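Local atomic coordinates of FMN Adenylyltransferase (PDB entry 3FWK), a protein that catalyses the transfer of an adenylyl group from ATP to FMN, the last step in making the cofactor FAD. Residues L248-E253 / G291-D296. Numbering follows the deposited sequence. Where two conformers were deposited one is given.
Sequences LKLNFE and GWYLVD
Leu250 sets its CD1 over one face of the Tyr293 ring. In this CH-pi contact Leu250 CD1 lies 4.2 Å from the Tyr293 ring centroid, 19° off the normal. With chi1 at 177°, CG of Leu250 turns away from the backbone N and CD1 reaches a second ring, at the edge of the Trp292 indole, 3.8 Å from Trp292 CD1. Leu250 CB packs 3.7 Å from Tyr293 CE2. CB of Leu248 packs 3.9 Å from CD2 of Tyr293. CZ of Phe252 lies 3.7 Å from CG1 of Val295, the two side chains running past each other in opposite directions.

The Trp292 carbonyl O sits at the edge of the Phe252 ring, in its plane, 3.2 Å from Phe252 CE2. There it faces the weakly positive C-H rim, a favourable contact.

No direct hydrogen bond joins the two segments; two waters do. One donates to the O atoms of Lys249 and Tyr293, each 2.7 Å from it. The other accepts from Asn251 N and donates to Trp292 O. Asn251 ND2 adds a weak bond to each water.

At this surface contact the loop between helices 202-212 and 253-257, extended at 248-250 and turning at Asn251, meets the 3-10 turn after helix 275-282. Phe252, N-cap of helix 253-257, and Trp292 pack on helix 202-212. Apolar side chains make most of the direct contact, backbone oxygens also meet the rings, and water bridges the remaining polar groups.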
loop_
_atom_site.group_PDB
_atom_site.type_symbol
_atom_site.label_atom_id
_atom_site.label_comp_id
_atom_site.label_asym_id
_atom_site.label_seq_id
_atom_site.Cartn_x
_atom_site.Cartn_y
_atom_site.Cartn_z
ATOM N N LEU A 248 -21.767 -10.716 7.127
ATOM C CA LEU A 248 -21.287 -9.430 6.666
ATOM C C LEU A 248 -21.591 -9.307 5.190
ATOM O O LEU A 248 -21.574 -10.303 4.436
ATOM C CB LEU A 248 -19.792 -9.277 6.887
ATOM C CG LEU A 248 -19.342 -9.358 8.331
ATOM C CD1 LEU A 248 -17.852 -9.080 8.448
ATOM C CD2 LEU A 248 -20.107 -8.367 9.189
ATOM N N LYS A 249 -21.819 -8.066 4.783
ATOM C CA LYS A 249 -22.110 -7.791 3.392
ATOM C C LYS A 249 -20.905 -7.155 2.733
ATOM O O LYS A 249 -20.095 -6.474 3.371
ATOM C CB LYS A 249 -23.355 -6.918 3.232
ATOM C CG LYS A 249 -24.641 -7.579 3.766
ATOM C CD LYS A 249 -25.865 -6.695 3.557
ATOM C CE LYS A 249 -26.806 -6.776 4.750
ATOM N NZ LYS A 249 -26.243 -6.051 5.915
ATOM N N LEU A 250 -20.773 -7.399 1.465
ATOM C CA LEU A 250 -19.627 -6.943 0.704
ATOM C C LEU A 250 -19.944 -5.615 0.039
ATOM O O LEU A 250 -20.914 -5.513 -0.710
ATOM C CB LEU A 250 -19.294 -7.992 -0.345
ATOM C CG LEU A 250 -18.146 -7.664 -1.319
ATOM C CD1 LEU A 250 -16.815 -7.353 -0.622
ATOM C CD2 LEU A 250 -17.925 -8.824 -2.284
ATOM N N ASN A 251 -19.100 -4.607 0.266
ATOM C CA ASN A 251 -19.252 -3.293 -0.346
ATOM C C ASN A 251 -18.572 -3.136 -1.696
ATOM O O ASN A 251 -18.745 -2.091 -2.336
ATOM C CB ASN A 251 -18.770 -2.180 0.585
ATOM C CG ASN A 251 -19.740 -1.923 1.696
ATOM O OD1 ASN A 251 -20.818 -1.361 1.446
ATOM N ND2 ASN A 251 -19.401 -2.314 2.930
ATOM N N PHE A 252 -17.820 -4.154 -2.150
ATOM C CA PHE A 252 -16.952 -4.017 -3.307
ATOM C C PHE A 252 -17.272 -5.026 -4.394
ATOM O O PHE A 252 -16.407 -5.387 -5.189
ATOM C CB PHE A 252 -15.482 -4.124 -2.868
ATOM C CG PHE A 252 -15.161 -3.185 -1.740
ATOM C CD1 PHE A 252 -15.224 -1.806 -1.954
ATOM C CD2 PHE A 252 -14.934 -3.657 -0.433
ATOM C CE1 PHE A 252 -14.981 -0.912 -0.902
ATOM C CE2 PHE A 252 -14.710 -2.750 0.615
ATOM C CZ PHE A 252 -14.730 -1.398 0.375
ATOM N N GLU A 253 -18.526 -5.447 -4.458
ATOM C CA GLU A 253 -18.924 -6.408 -5.465
ATOM C C GLU A 253 -18.664 -5.928 -6.883
ATOM O O GLU A 253 -18.142 -6.682 -7.718
ATOM C CB GLU A 253 -20.401 -6.808 -5.283
ATOM C CG GLU A 253 -20.623 -7.799 -4.148
ATOM C CD GLU A 253 -22.084 -7.978 -3.716
ATOM O OE1 GLU A 253 -22.978 -7.264 -4.232
ATOM O OE2 GLU A 253 -22.319 -8.825 -2.824
ATOM N N GLY A 291 -10.168 -9.292 4.350
ATOM C CA GLY A 291 -10.039 -7.992 4.996
ATOM C C GLY A 291 -10.934 -6.922 4.430
ATOM O O GLY A 291 -11.327 -5.999 5.158
ATOM N N TRP A 292 -11.262 -7.031 3.136
ATOM C CA TRP A 292 -12.123 -6.041 2.480
ATOM C C TRP A 292 -13.599 -6.132 2.883
ATOM O O TRP A 292 -14.386 -5.333 2.411
ATOM C CB TRP A 292 -11.937 -6.088 0.962
ATOM C CG TRP A 292 -11.999 -7.441 0.342
ATOM C CD1 TRP A 292 -13.094 -8.057 -0.176
ATOM C CD2 TRP A 292 -10.880 -8.306 0.074
ATOM N NE1 TRP A 292 -12.731 -9.292 -0.729
ATOM C CE2 TRP A 292 -11.380 -9.446 -0.610
ATOM C CE3 TRP A 292 -9.506 -8.206 0.326
ATOM C CZ2 TRP A 292 -10.544 -10.489 -1.037
ATOM C CZ3 TRP A 292 -8.676 -9.235 -0.077
ATOM C CH2 TRP A 292 -9.193 -10.360 -0.763
ATOM N N TYR A 293 -13.942 -7.024 3.810
ATOM C CA TYR A 293 -15.238 -6.949 4.491
ATOM C C TYR A 293 -15.229 -5.973 5.666
ATOM O O TYR A 293 -16.295 -5.737 6.242
ATOM C CB TYR A 293 -15.715 -8.329 4.915
ATOM C CG TYR A 293 -16.298 -9.132 3.781
ATOM C CD1 TYR A 293 -15.475 -9.730 2.831
ATOM C CD2 TYR A 293 -17.682 -9.265 3.635
ATOM C CE1 TYR A 293 -16.014 -10.479 1.766
ATOM C CE2 TYR A 293 -18.219 -10.010 2.579
ATOM C CZ TYR A 293 -17.384 -10.630 1.667
ATOM O OH TYR A 293 -17.923 -11.364 0.622
ATOM N N LEU A 294 -14.064 -5.415 6.010
ATOM C CA LEU A 294 -14.007 -4.351 7.019
ATOM C C LEU A 294 -13.894 -2.979 6.371
ATOM O O LEU A 294 -12.971 -2.750 5.583
ATOM C CB LEU A 294 -12.775 -4.558 7.927
ATOM C CG LEU A 294 -12.799 -3.614 9.143
ATOM C CD1 LEU A 294 -13.706 -4.199 10.234
ATOM C CD2 LEU A 294 -11.399 -3.344 9.713
ATOM N N VAL A 295 -14.807 -2.064 6.724
ATOM C CA VAL A 295 -14.725 -0.713 6.198
ATOM C C VAL A 295 -14.687 0.334 7.308
ATOM O O VAL A 295 -14.592 1.524 7.013
ATOM C CB VAL A 295 -15.856 -0.383 5.189
ATOM C CG1 VAL A 295 -15.683 -1.246 3.913
ATOM C CG2 VAL A 295 -17.230 -0.614 5.838
ATOM N N ASP A 296 -14.688 -0.080 8.573
ATOM C CA ASP A 296 -14.578 0.877 9.686
ATOM C C ASP A 296 -13.123 1.096 10.063
ATOM O O ASP A 296 -12.476 0.224 10.646
ATOM C CB ASP A 296 -15.399 0.337 10.863
ATOM C CG ASP A 296 -15.451 1.288 12.048
ATOM O OD1 ASP A 296 -14.678 2.290 12.095
ATOM O OD2 ASP A 296 -16.273 1.002 12.948
HETATM O O HOH W 1 -18.355 -4.872 4.640
HETATM O O HOH W 2 -17.132 -4.662 2.288
#